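Local coordinates for NAD_Gly3P_dh, NAD-dependent glycerol-3-phosphate dehydrogenase (PDB 5OCM), which reduces imines to amines with NADPH as the hydride donor, as an imine reductase of the HIBADH-related family, at the interface of chains A and B. Coordinates in Å, arbitrary orientation; residue numbers count along the deposited sequence, not the author numbering. Chains: chain A/B, NAD_Gly3P_dh, NAD-dependent glycerol-3-phosphate dehydrogenase.

Four patches of one two-fold interface illustrate how the two-chain assembly, probably the working dimer, is built from a few shared helices. Helix 165-192 enters contacts 1, 2 and 4, helix 198-225 contacts 2 and 4, and helix 257-271 contacts 1 and 3. The C-alpha centres of contacts 1 and 3 are about 11 Å apart, those of contacts 3 and 4 about 25 Å. A:Leu173, A:Ile176 and B:Phe201 of contact 2 return in contact 4 as B:Leu173, B:Ile176 and A:Phe201. B:Trp178, B:Met177, B:Leu174 and A:Trp208 also belong to trifluoroacetophenone hydrate pockets, which suggests that dimer packing and ligand binding are linked.

Contact 1: the interface of chains A and B. Residues chain A 262, 265, 279, 282, 286; chain B 178, 181-182, 185.
A:Tyr279 lays its phenol against helix 165-192 of chain B and points its hydroxyl at the side-chain amide of B:Asn182. The hydrogen bond runs from A:Tyr279 OH to B:Asn182 OD1 at 2.5 Å, meeting the C=O at 120° with the donor tilted 25° from the amide plane. With ring and amide nearly parallel, OD1 also lies in plane at the ring's edge. CG of the tyrosine is anti to the backbone N (chi1 -159°), which carries the ring toward the partner.

Packing is dense around this ring. B:Trp178 crosses it at about a right angle, its CD1 3.7 Å from A:Tyr279 CE1, and A:Met282 CG caps one face. A:Val262 CG1 packs 3.7 Å from B:Trp178 CB, and A:Phe286 CD2 lies 3.7 Å from B:Leu185 CB, both pairs again crossing squarely. A phenylalanine in place of A:Tyr279 would probably leave B:Asn182 OD1 without its donor and a bridging water without its tyrosine partner, so that the amide is less firmly fixed.

The side toward A:Leu265 is looser and holds that water, which joins A:Val262 O, A:Tyr279 OH and B:Asn182 ND2, the last at 3.0 Å. Here A:Leu265 CD1 comes no nearer than 4.1 Å to B:Asn182 ND2.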
loop_
_atom_site.group_PDB
_atom_site.type_symbol
_atom_site.label_atom_id
_atom_site.label_comp_id
_atom_site.label_asym_id
_atom_site.label_seq_id
_atom_site.Cartn_x
_atom_site.Cartn_y
_atom_site.Cartn_z
ATOM N N VAL A 262 -1.647 11.730 9.024
ATOM C CA VAL A 262 -2.806 10.806 9.087
ATOM C C VAL A 262 -3.792 11.332 10.148
ATOM O O VAL A 262 -5.015 11.406 9.892
ATOM C CB VAL A 262 -2.365 9.358 9.387
ATOM C CG1 VAL A 262 -3.551 8.445 9.693
ATOM C CG2 VAL A 262 -1.502 8.808 8.226
ATOM N N LEU A 265 -5.541 14.686 9.100
ATOM C CA LEU A 265 -6.599 14.503 8.109
ATOM C C LEU A 265 -7.803 13.857 8.768
ATOM O O LEU A 265 -8.951 14.294 8.506
ATOM C CB LEU A 265 -6.086 13.650 6.944
ATOM C CG LEU A 265 -5.099 14.309 5.996
ATOM C CD1 LEU A 265 -4.345 13.275 5.129
ATOM C CD2 LEU A 265 -5.734 15.317 5.065
ATOM N N TYR A 279 -13.903 4.292 7.454
ATOM C CA TYR A 279 -12.762 5.039 6.956
ATOM C C TYR A 279 -12.984 5.595 5.558
ATOM O O TYR A 279 -12.392 6.624 5.191
ATOM C CB TYR A 279 -11.453 4.213 7.002
ATOM C CG TYR A 279 -10.203 5.056 6.993
ATOM C CD1 TYR A 279 -9.671 5.565 8.173
ATOM C CD2 TYR A 279 -9.563 5.390 5.804
ATOM C CE1 TYR A 279 -8.522 6.354 8.177
ATOM C CE2 TYR A 279 -8.445 6.214 5.768
ATOM C CZ TYR A 279 -7.924 6.710 6.975
ATOM O OH TYR A 279 -6.838 7.561 6.934
ATOM N N MET A 282 -13.339 9.278 4.682
ATOM C CA MET A 282 -12.156 10.105 4.460
ATOM C C MET A 282 -12.023 10.614 3.042
ATOM O O MET A 282 -11.313 11.611 2.826
ATOM C CB MET A 282 -10.894 9.340 4.847
ATOM C CG MET A 282 -10.775 9.151 6.346
ATOM S SD MET A 282 -10.585 10.689 7.271
ATOM C CE MET A 282 -9.163 11.385 6.495
ATOM N N PHE A 286 -10.165 14.496 0.687
ATOM C CA PHE A 286 -9.302 14.552 -0.497
ATOM C C PHE A 286 -9.888 15.264 -1.683
ATOM O O PHE A 286 -9.120 15.640 -2.586
ATOM C CB PHE A 286 -8.793 13.167 -0.840
ATOM C CG PHE A 286 -8.019 12.528 0.279
ATOM C CD1 PHE A 286 -6.753 12.985 0.627
ATOM C CD2 PHE A 286 -8.567 11.528 1.031
ATOM C CE1 PHE A 286 -6.062 12.409 1.678
ATOM C CE2 PHE A 286 -7.880 10.946 2.076
ATOM C CZ PHE A 286 -6.631 11.420 2.440
ATOM N N TRP B 178 -2.881 3.021 6.682
ATOM C CA TRP B 178 -3.317 4.435 6.443
ATOM C C TRP B 178 -2.609 5.030 5.246
ATOM O O TRP B 178 -3.228 5.775 4.475
ATOM C CB TRP B 178 -3.197 5.320 7.696
ATOM C CG TRP B 178 -4.033 4.786 8.838
ATOM C CD1 TRP B 178 -5.364 4.515 8.822
ATOM C CD2 TRP B 178 -3.568 4.423 10.131
ATOM N NE1 TRP B 178 -5.753 4.004 10.000
ATOM C CE2 TRP B 178 -4.671 3.906 10.828
ATOM C CE3 TRP B 178 -2.319 4.462 10.751
ATOM C CZ2 TRP B 178 -4.563 3.427 12.130
ATOM C CZ3 TRP B 178 -2.221 3.989 12.031
ATOM C CH2 TRP B 178 -3.327 3.472 12.699
ATOM N N LEU B 181 -4.329 3.428 2.167
ATOM C CA LEU B 181 -5.726 3.875 2.016
ATOM C C LEU B 181 -5.847 5.354 1.696
ATOM O O LEU B 181 -6.646 5.743 0.837
ATOM C CB LEU B 181 -6.560 3.553 3.267
ATOM C CG LEU B 181 -6.850 2.109 3.544
ATOM C CD1 LEU B 181 -7.606 2.007 4.843
ATOM C CD2 LEU B 181 -7.612 1.479 2.359
ATOM N N ASN B 182 -5.069 6.181 2.383
ATOM C CA ASN B 182 -5.152 7.621 2.113
ATOM C C ASN B 182 -4.757 7.939 0.669
ATOM O O ASN B 182 -5.415 8.731 -0.002
ATOM C CB ASN B 182 -4.269 8.426 3.086
ATOM C CG ASN B 182 -4.897 8.602 4.447
ATOM O OD1 ASN B 182 -6.096 8.303 4.649
ATOM N ND2 ASN B 182 -4.096 9.153 5.396
ATOM N N LEU B 185 -7.487 6.824 -1.657
ATOM C CA LEU B 185 -8.606 7.791 -1.613
ATOM C C LEU B 185 -8.294 9.095 -2.333
ATOM O O LEU B 185 -9.130 9.594 -3.103
ATOM C CB LEU B 185 -9.114 8.026 -0.186
ATOM C CG LEU B 185 -9.726 6.799 0.501
ATOM C CD1 LEU B 185 -9.933 7.068 1.955
ATOM C CD2 LEU B 185 -11.037 6.345 -0.153
HETATM O O HOH W 1 -5.927 10.056 7.659
#

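Contact 2: the interface of chains A and B. Residues chain A 168-169, 171-173, 176; chain B 187, 190-191, 201, 245.
The backbone oxygen of A:Val171 is covered by the isopropyl end of B:Leu245, whose CD1 stands 3.6 Å from A:Val171 O and whose CD2 lies 3.8 Å from the same oxygen. This is contact without a polar bond, in keeping with a patch made of hydrocarbon. It belongs to the helical C-terminal domain of the reductive aminase-like family, where helix 165-192 of one subunit packs against its own copy in the other.

A:Ala172 probably allows the close approach of the two helices: its methyl carbon CB rests 3.8 Å from B:Gly187 CA, where neither residue has a long side chain to hold the backbones apart. B:Leu191 then slides antiparallel past A:Leu168, and the pair B:Leu191 CD2 to A:Leu168 CG, at 3.5 Å, is tighter than usual van der Waals contact. B:Leu191 CD2 also touches the ring of A:Tyr169, while B:Leu191 CD1 lies over one face of B:Phe201, toward the rim.

B:Phe201 comes from helix 198-225. Its CG is anti to the backbone N (chi1 179°), which sends the ring alongside A:Leu173, the two side chains running in opposite directions, with B:Phe201 CE1 3.6 Å from A:Leu173 CD2. A:Ile176 meets the same ring tip to tip, its CD1 4.1 Å from B:Phe201 CZ.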
loop_
_atom_site.group_PDB
_atom_site.type_symbol
_atom_site.label_atom_id
_atom_site.label_comp_id
_atom_site.label_asym_id
_atom_site.label_seq_id
_atom_site.Cartn_x
_atom_site.Cartn_y
_atom_site.Cartn_z
ATOM N N LEU A 168 -3.469 10.321 -15.884
ATOM C CA LEU A 168 -4.314 10.467 -14.700
ATOM C C LEU A 168 -4.260 9.234 -13.838
ATOM O O LEU A 168 -4.019 9.324 -12.605
ATOM C CB LEU A 168 -5.733 10.715 -15.188
ATOM C CG LEU A 168 -6.716 11.168 -14.186
ATOM C CD1 LEU A 168 -6.292 12.517 -13.626
ATOM C CD2 LEU A 168 -8.075 11.327 -14.869
ATOM N N TYR A 169 -4.440 8.064 -14.458
ATOM C CA TYR A 169 -4.257 6.804 -13.712
ATOM C C TYR A 169 -2.852 6.663 -13.168
ATOM O O TYR A 169 -2.668 6.281 -12.018
ATOM C CB TYR A 169 -4.535 5.553 -14.573
ATOM C CG TYR A 169 -5.990 5.146 -14.656
ATOM C CD1 TYR A 169 -6.915 5.863 -15.425
ATOM C CD2 TYR A 169 -6.432 3.987 -13.998
ATOM C CE1 TYR A 169 -8.227 5.429 -15.530
ATOM C CE2 TYR A 169 -7.747 3.568 -14.111
ATOM C CZ TYR A 169 -8.634 4.277 -14.865
ATOM O OH TYR A 169 -9.922 3.779 -14.936
ATOM N N VAL A 171 -0.453 8.932 -12.274
ATOM C CA VAL A 171 -0.084 9.709 -11.074
ATOM C C VAL A 171 -0.882 9.265 -9.853
ATOM O O VAL A 171 -0.321 9.232 -8.751
ATOM C CB VAL A 171 -0.175 11.246 -11.277
ATOM C CG1 VAL A 171 0.684 11.686 -12.402
ATOM C CG2 VAL A 171 -1.617 11.684 -11.531
ATOM N N ALA A 172 -2.127 8.885 -10.041
ATOM C CA ALA A 172 -2.954 8.350 -8.934
ATOM C C ALA A 172 -2.337 7.097 -8.369
ATOM O O ALA A 172 -2.223 6.945 -7.160
ATOM C CB ALA A 172 -4.395 8.056 -9.413
ATOM N N LEU A 173 -1.892 6.201 -9.247
ATOM C CA LEU A 173 -1.213 4.955 -8.831
ATOM C C LEU A 173 0.131 5.227 -8.193
ATOM O O LEU A 173 0.450 4.635 -7.144
ATOM C CB LEU A 173 -1.108 4.009 -10.036
ATOM C CG LEU A 173 -2.430 3.442 -10.571
ATOM C CD1 LEU A 173 -2.098 2.761 -11.878
ATOM C CD2 LEU A 173 -3.102 2.497 -9.590
ATOM N N ILE A 176 -0.010 6.074 -4.587
ATOM C CA ILE A 176 -0.163 4.870 -3.759
ATOM C C ILE A 176 1.193 4.260 -3.468
ATOM O O ILE A 176 1.466 3.819 -2.330
ATOM C CB ILE A 176 -1.176 3.828 -4.343
ATOM C CG1 ILE A 176 -2.508 4.496 -4.584
ATOM C CG2 ILE A 176 -1.341 2.672 -3.390
ATOM C CD1 ILE A 176 -3.502 3.579 -5.316
ATOM N N GLY B 187 -6.213 9.286 -4.862
ATOM C CA GLY B 187 -6.294 8.875 -6.284
ATOM C C GLY B 187 -7.717 8.774 -6.791
ATOM O O GLY B 187 -8.021 9.231 -7.917
ATOM N N LEU B 190 -9.039 12.288 -7.285
ATOM C CA LEU B 190 -8.476 12.844 -8.530
ATOM C C LEU B 190 -9.169 12.275 -9.757
ATOM O O LEU B 190 -9.639 13.012 -10.632
ATOM C CB LEU B 190 -6.969 12.578 -8.569
ATOM C CG LEU B 190 -6.216 13.052 -9.800
ATOM C CD1 LEU B 190 -6.415 14.527 -10.094
ATOM C CD2 LEU B 190 -4.733 12.655 -9.664
ATOM N N LEU B 191 -9.293 10.963 -9.807
ATOM C CA LEU B 191 -9.953 10.298 -10.931
ATOM C C LEU B 191 -11.451 10.644 -11.049
ATOM O O LEU B 191 -11.997 10.717 -12.151
ATOM C CB LEU B 191 -9.750 8.806 -10.887
ATOM C CG LEU B 191 -8.377 8.436 -11.444
ATOM C CD1 LEU B 191 -7.926 7.086 -10.933
ATOM C CD2 LEU B 191 -8.411 8.374 -12.945
ATOM N N PHE B 201 -11.470 2.297 -10.639
ATOM C CA PHE B 201 -10.077 2.486 -10.258
ATOM C C PHE B 201 -9.536 1.363 -9.403
ATOM O O PHE B 201 -8.383 0.971 -9.574
ATOM C CB PHE B 201 -9.944 3.849 -9.584
ATOM C CG PHE B 201 -8.558 4.179 -9.099
ATOM C CD1 PHE B 201 -7.480 4.072 -9.964
ATOM C CD2 PHE B 201 -8.375 4.705 -7.836
ATOM C CE1 PHE B 201 -6.188 4.417 -9.521
ATOM C CE2 PHE B 201 -7.067 5.066 -7.395
ATOM C CZ PHE B 201 -5.997 4.869 -8.235
ATOM N N LEU B 245 2.055 14.514 -9.969
ATOM C CA LEU B 245 0.884 14.270 -9.122
ATOM C C LEU B 245 0.372 15.562 -8.476
ATOM O O LEU B 245 -0.826 15.820 -8.450
ATOM C CB LEU B 245 1.162 13.190 -8.068
ATOM C CG LEU B 245 0.065 12.914 -7.052
ATOM C CD1 LEU B 245 -1.260 12.587 -7.712
ATOM C CD2 LEU B 245 0.529 11.784 -6.127
#

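Contact 3: the interface of chains A and B. Residues chain A 268, 285, 288-290; chain B 254-255, 257, 260.
A:Arg268 and B:Glu257 carry the charged part of the contact. The salt bridge joins A:Arg268 NH1 to B:Glu257 OE2 at 2.9 Å and is nearly straight at the hydrogen, 171°. Seen from the arginine, the oxygen lies at the edge of the guanidinium and in its plane; seen from the carboxylate, NH1 comes from above. The two flat groups are thus strongly inclined to one another. B:Arg260 lies nearby, with NH2 7.0 Å from A:Arg268 NH1, and the carboxylate would probably temper the repulsion between these like charges.

The other hydrogen bonds gather at the amide of B:Asn255 and the hydroxyl of A:Ser290. CG of the asparagine is anti to the backbone N (chi1 -171°), which turns the amide toward the tail of chain A. There ND2 donates to the backbone oxygen A:Ser288 O at 3.3 Å, in both the amide and carbonyl planes, and to the hydroxyl A:Ser290 OG at 3.1 Å, tilted from the amide plane. A:Arg268 NH2 also donates to that hydroxyl. The separation of A:Ser290 OG from B:Glu257 OE2 is doubtfully short and carries no weight. At the other end of the amide, B:Asn255 OD1 accepts from B:Glu257 N.

A water links A:Ser290 N with B:Arg260 NH2, which lies 3.2 Å from it.

In the fold, the C-terminal tail of chain A, past helix 283-286, is pinned over the start of helix 257-271 of chain B and the loop before it.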
loop_
_atom_site.group_PDB
_atom_site.type_symbol
_atom_site.label_atom_id
_atom_site.label_comp_id
_atom_site.label_asym_id
_atom_site.label_seq_id
_atom_site.Cartn_x
_atom_site.Cartn_y
_atom_site.Cartn_z
ATOM N N ARG A 268 -10.074 16.236 10.725
ATOM C CA ARG A 268 -11.033 16.984 9.939
ATOM C C ARG A 268 -12.360 16.235 9.816
ATOM O O ARG A 268 -13.440 16.858 9.904
ATOM C CB ARG A 268 -10.506 17.347 8.573
ATOM C CG ARG A 268 -9.279 18.225 8.650
ATOM C CD ARG A 268 -8.715 18.535 7.321
ATOM N NE ARG A 268 -7.386 19.117 7.482
ATOM C CZ ARG A 268 -6.541 19.342 6.491
ATOM N NH1 ARG A 268 -5.350 19.881 6.752
ATOM N NH2 ARG A 268 -6.849 19.013 5.224
ATOM N N GLN A 285 -12.127 14.330 2.644
ATOM C CA GLN A 285 -10.949 15.154 2.918
ATOM C C GLN A 285 -10.001 15.312 1.731
ATOM O O GLN A 285 -9.140 16.174 1.752
ATOM C CB GLN A 285 -10.197 14.617 4.124
ATOM C CG GLN A 285 -11.094 14.491 5.357
ATOM C CD GLN A 285 -11.833 15.798 5.634
ATOM O OE1 GLN A 285 -11.274 16.906 5.453
ATOM N NE2 GLN A 285 -13.091 15.690 6.022
ATOM N N SER A 288 -11.130 18.382 -1.909
ATOM C CA SER A 288 -10.864 19.834 -2.010
ATOM C C SER A 288 -9.557 20.253 -1.361
ATOM O O SER A 288 -9.084 19.584 -0.427
ATOM C CB SER A 288 -11.983 20.609 -1.325
ATOM O OG SER A 288 -13.201 20.313 -1.968
ATOM N N PRO A 289 -9.027 21.408 -1.809
ATOM C CA PRO A 289 -7.826 21.941 -1.136
ATOM C C PRO A 289 -8.054 22.149 0.372
ATOM O O PRO A 289 -9.191 22.418 0.780
ATOM C CB PRO A 289 -7.602 23.279 -1.840
ATOM C CG PRO A 289 -8.302 23.156 -3.133
ATOM C CD PRO A 289 -9.507 22.327 -2.854
ATOM N N SER A 290 -7.017 21.916 1.177
ATOM C CA SER A 290 -6.965 22.360 2.577
ATOM C C SER A 290 -7.335 23.857 2.731
ATOM O O SER A 290 -6.927 24.720 1.908
ATOM C CB SER A 290 -5.585 22.161 3.178
ATOM O OG SER A 290 -5.166 20.798 3.052
ATOM N N VAL B 254 -8.280 19.160 -6.381
ATOM C CA VAL B 254 -8.397 18.289 -5.232
ATOM C C VAL B 254 -7.262 18.549 -4.230
ATOM O O VAL B 254 -6.369 19.334 -4.490
ATOM C CB VAL B 254 -8.438 16.783 -5.659
ATOM C CG1 VAL B 254 -9.612 16.543 -6.595
ATOM C CG2 VAL B 254 -7.131 16.298 -6.270
ATOM N N ASN B 255 -7.315 17.871 -3.089
ATOM C CA ASN B 255 -6.350 18.075 -2.029
ATOM C C ASN B 255 -4.954 17.633 -2.434
ATOM O O ASN B 255 -4.828 16.649 -3.122
ATOM C CB ASN B 255 -6.810 17.269 -0.805
ATOM C CG ASN B 255 -6.002 17.569 0.428
ATOM O OD1 ASN B 255 -4.986 16.925 0.651
ATOM N ND2 ASN B 255 -6.446 18.594 1.201
ATOM N N GLU B 257 -2.230 17.591 0.067
ATOM C CA GLU B 257 -1.406 17.378 1.243
ATOM C C GLU B 257 -0.505 16.162 1.225
ATOM O O GLU B 257 0.653 16.231 1.698
ATOM C CB GLU B 257 -2.265 17.335 2.500
ATOM C CG GLU B 257 -2.797 18.729 2.820
ATOM C CD GLU B 257 -2.616 19.266 4.246
ATOM O OE1 GLU B 257 -1.607 18.982 4.926
ATOM O OE2 GLU B 257 -3.445 20.073 4.556
ATOM N N ARG B 260 2.457 16.638 -1.315
ATOM C CA ARG B 260 3.309 17.707 -0.778
ATOM C C ARG B 260 4.216 17.204 0.335
ATOM O O ARG B 260 5.415 17.572 0.336
ATOM C CB ARG B 260 2.558 18.934 -0.310
ATOM C CG ARG B 260 2.101 19.752 -1.485
ATOM C CD ARG B 260 1.493 21.115 -1.098
ATOM N NE ARG B 260 0.137 21.060 -0.555
ATOM C CZ ARG B 260 -0.214 21.241 0.720
ATOM N NH1 ARG B 260 0.667 21.516 1.710
ATOM N NH2 ARG B 260 -1.495 21.194 1.060
HETATM O O HOH W 2 -4.293 21.155 -0.448
#

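Contact 4: the interface of chains A and B. Residues chain A 183, 201, 204-205, 208-209, 212; chain B 132, 173-174, 176-177.
This is a largely apolar helix-helix interface, in which helix 198-225 of chain A lies against helix 165-192 of chain B and helps hold the two subunits together beside the ligand pocket. A:Trp208 and B:Leu173 form a polar bond across it. The indole A:Trp208 NE1 donates to the backbone oxygen B:Leu173 O at 2.8 Å, but the bond is bent, 119° at the hydrogen, and the donor sits high above the carbonyl plane.

CG of the tryptophan is anti to the backbone N (chi1 178°), which sends the indole across to the partner helix. Its six-membered ring reaches B:Met177, with A:Trp208 CZ2 3.9 Å from B:Met177 SD, and also touches a methyl of B:Leu174. At the root of the side chain, A:Trp208 CB sits in plane at the ring edge of B:Phe132, 3.8 Å from its CZ. An alanine in place of A:Trp208 would probably leave a gap beside B:Met177 and B:Leu174, and B:Leu173 O without its indole donor.

Farther along, B:Leu173 CD2 packs 3.6 Å from A:Ala205 CA, where the small side chain probably lets the leucine approach the helix. B:Ile176 spreads its branches: CD1 touches A:Ala205 CB, while B:Ile176 CG2 lies 3.7 Å from A:Ile209 CG1, the two isoleucines crossing at about a right angle.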
loop_
_atom_site.group_PDB
_atom_site.type_symbol
_atom_site.label_atom_id
_atom_site.label_comp_id
_atom_site.label_asym_id
_atom_site.label_seq_id
_atom_site.Cartn_x
_atom_site.Cartn_y
_atom_site.Cartn_z
ATOM N N SER A 183 5.323 4.615 4.385
ATOM C CA SER A 183 4.854 4.022 5.621
ATOM C C SER A 183 5.583 2.703 5.920
ATOM O O SER A 183 5.872 2.402 7.080
ATOM C CB SER A 183 3.324 3.883 5.601
ATOM O OG SER A 183 2.900 3.090 4.534
ATOM N N PHE A 201 10.780 -7.792 8.802
ATOM C CA PHE A 201 9.496 -7.088 8.751
ATOM C C PHE A 201 8.786 -7.242 7.408
ATOM O O PHE A 201 7.564 -7.364 7.364
ATOM C CB PHE A 201 9.735 -5.623 9.097
ATOM C CG PHE A 201 8.489 -4.751 9.047
ATOM C CD1 PHE A 201 7.343 -5.139 9.711
ATOM C CD2 PHE A 201 8.518 -3.526 8.405
ATOM C CE1 PHE A 201 6.205 -4.309 9.718
ATOM C CE2 PHE A 201 7.410 -2.695 8.393
ATOM C CZ PHE A 201 6.232 -3.071 9.055
ATOM N N PHE A 204 5.814 -9.656 6.648
ATOM C CA PHE A 204 4.618 -9.228 7.419
ATOM C C PHE A 204 3.945 -8.034 6.713
ATOM O O PHE A 204 2.727 -8.027 6.513
ATOM C CB PHE A 204 4.996 -8.861 8.851
ATOM C CG PHE A 204 5.488 -10.012 9.664
ATOM C CD1 PHE A 204 4.580 -10.841 10.347
ATOM C CD2 PHE A 204 6.830 -10.306 9.755
ATOM C CE1 PHE A 204 5.029 -11.946 11.079
ATOM C CE2 PHE A 204 7.273 -11.429 10.495
ATOM C CZ PHE A 204 6.379 -12.231 11.148
ATOM N N ALA A 205 4.754 -7.041 6.360
ATOM C CA ALA A 205 4.228 -5.876 5.642
ATOM C C ALA A 205 3.500 -6.321 4.382
ATOM O O ALA A 205 2.401 -5.850 4.100
ATOM C CB ALA A 205 5.308 -4.881 5.335
ATOM N N TRP A 208 0.168 -8.084 4.987
ATOM C CA TRP A 208 -0.788 -7.087 5.411
ATOM C C TRP A 208 -1.263 -6.184 4.257
ATOM O O TRP A 208 -2.466 -5.912 4.110
ATOM C CB TRP A 208 -0.193 -6.256 6.554
ATOM C CG TRP A 208 -1.053 -5.161 7.041
ATOM C CD1 TRP A 208 -0.707 -3.884 7.142
ATOM C CD2 TRP A 208 -2.407 -5.260 7.558
ATOM N NE1 TRP A 208 -1.739 -3.155 7.666
ATOM C CE2 TRP A 208 -2.784 -3.989 7.960
ATOM C CE3 TRP A 208 -3.309 -6.320 7.732
ATOM C CZ2 TRP A 208 -4.048 -3.701 8.488
ATOM C CZ3 TRP A 208 -4.587 -6.033 8.286
ATOM C CH2 TRP A 208 -4.938 -4.709 8.633
ATOM N N ILE A 209 -0.340 -5.798 3.402
ATOM C CA ILE A 209 -0.685 -4.994 2.240
ATOM C C ILE A 209 -1.693 -5.743 1.391
ATOM O O ILE A 209 -2.675 -5.128 0.846
ATOM C CB ILE A 209 0.596 -4.610 1.417
ATOM C CG1 ILE A 209 1.378 -3.507 2.136
ATOM C CG2 ILE A 209 0.232 -4.107 0.024
ATOM C CD1 ILE A 209 2.826 -3.403 1.661
ATOM N N VAL A 212 -4.973 -5.291 2.848
ATOM C CA VAL A 212 -5.468 -3.918 2.683
ATOM C C VAL A 212 -6.154 -3.775 1.320
ATOM O O VAL A 212 -7.100 -2.973 1.170
ATOM C CB VAL A 212 -4.317 -2.930 2.889
ATOM C CG1 VAL A 212 -4.751 -1.515 2.518
ATOM C CG2 VAL A 212 -3.868 -2.975 4.382
ATOM N N PHE B 132 -4.755 -12.833 9.702
ATOM C CA PHE B 132 -3.542 -12.938 10.385
ATOM C C PHE B 132 -3.453 -12.310 11.678
ATOM O O PHE B 132 -3.983 -11.270 11.889
ATOM C CB PHE B 132 -2.180 -13.190 9.675
ATOM C CG PHE B 132 -1.495 -11.939 9.225
ATOM C CD1 PHE B 132 -2.165 -11.131 8.389
ATOM C CD2 PHE B 132 -0.346 -11.534 9.827
ATOM C CE1 PHE B 132 -1.537 -9.920 7.974
ATOM C CE2 PHE B 132 0.279 -10.364 9.433
ATOM C CZ PHE B 132 -0.308 -9.563 8.514
ATOM N N LEU B 173 2.545 -1.908 11.069
ATOM C CA LEU B 173 1.648 -2.420 10.019
ATOM C C LEU B 173 0.434 -1.500 9.785
ATOM O O LEU B 173 0.093 -1.191 8.613
ATOM C CB LEU B 173 1.207 -3.847 10.344
ATOM C CG LEU B 173 2.312 -4.913 10.298
ATOM C CD1 LEU B 173 1.756 -6.193 10.858
ATOM C CD2 LEU B 173 2.854 -5.140 8.857
ATOM N N LEU B 174 -0.181 -0.996 10.865
ATOM C CA LEU B 174 -1.317 -0.110 10.696
ATOM C C LEU B 174 -0.947 1.170 9.976
ATOM O O LEU B 174 -1.742 1.702 9.161
ATOM C CB LEU B 174 -1.991 0.176 12.057
ATOM C CG LEU B 174 -2.588 -1.030 12.759
ATOM C CD1 LEU B 174 -3.216 -0.574 14.072
ATOM C CD2 LEU B 174 -3.597 -1.757 11.883
ATOM N N ILE B 176 1.034 1.407 7.557
ATOM C CA ILE B 176 0.998 1.053 6.113
ATOM C C ILE B 176 -0.433 1.084 5.617
ATOM O O ILE B 176 -0.693 1.561 4.494
ATOM C CB ILE B 176 1.701 -0.319 5.822
ATOM C CG1 ILE B 176 3.129 -0.272 6.327
ATOM C CG2 ILE B 176 1.673 -0.605 4.337
ATOM C CD1 ILE B 176 3.865 -1.552 6.198
ATOM N N MET B 177 -1.364 0.554 6.425
ATOM C CA MET B 177 -2.782 0.660 6.042
ATOM C C MET B 177 -3.207 2.090 5.761
ATOM O O MET B 177 -3.842 2.378 4.730
ATOM C CB MET B 177 -3.680 -0.019 7.093
ATOM C CG MET B 177 -5.161 0.223 6.858
ATOM S SD MET B 177 -6.216 -0.513 8.098
ATOM C CE MET B 177 -5.829 0.558 9.499
#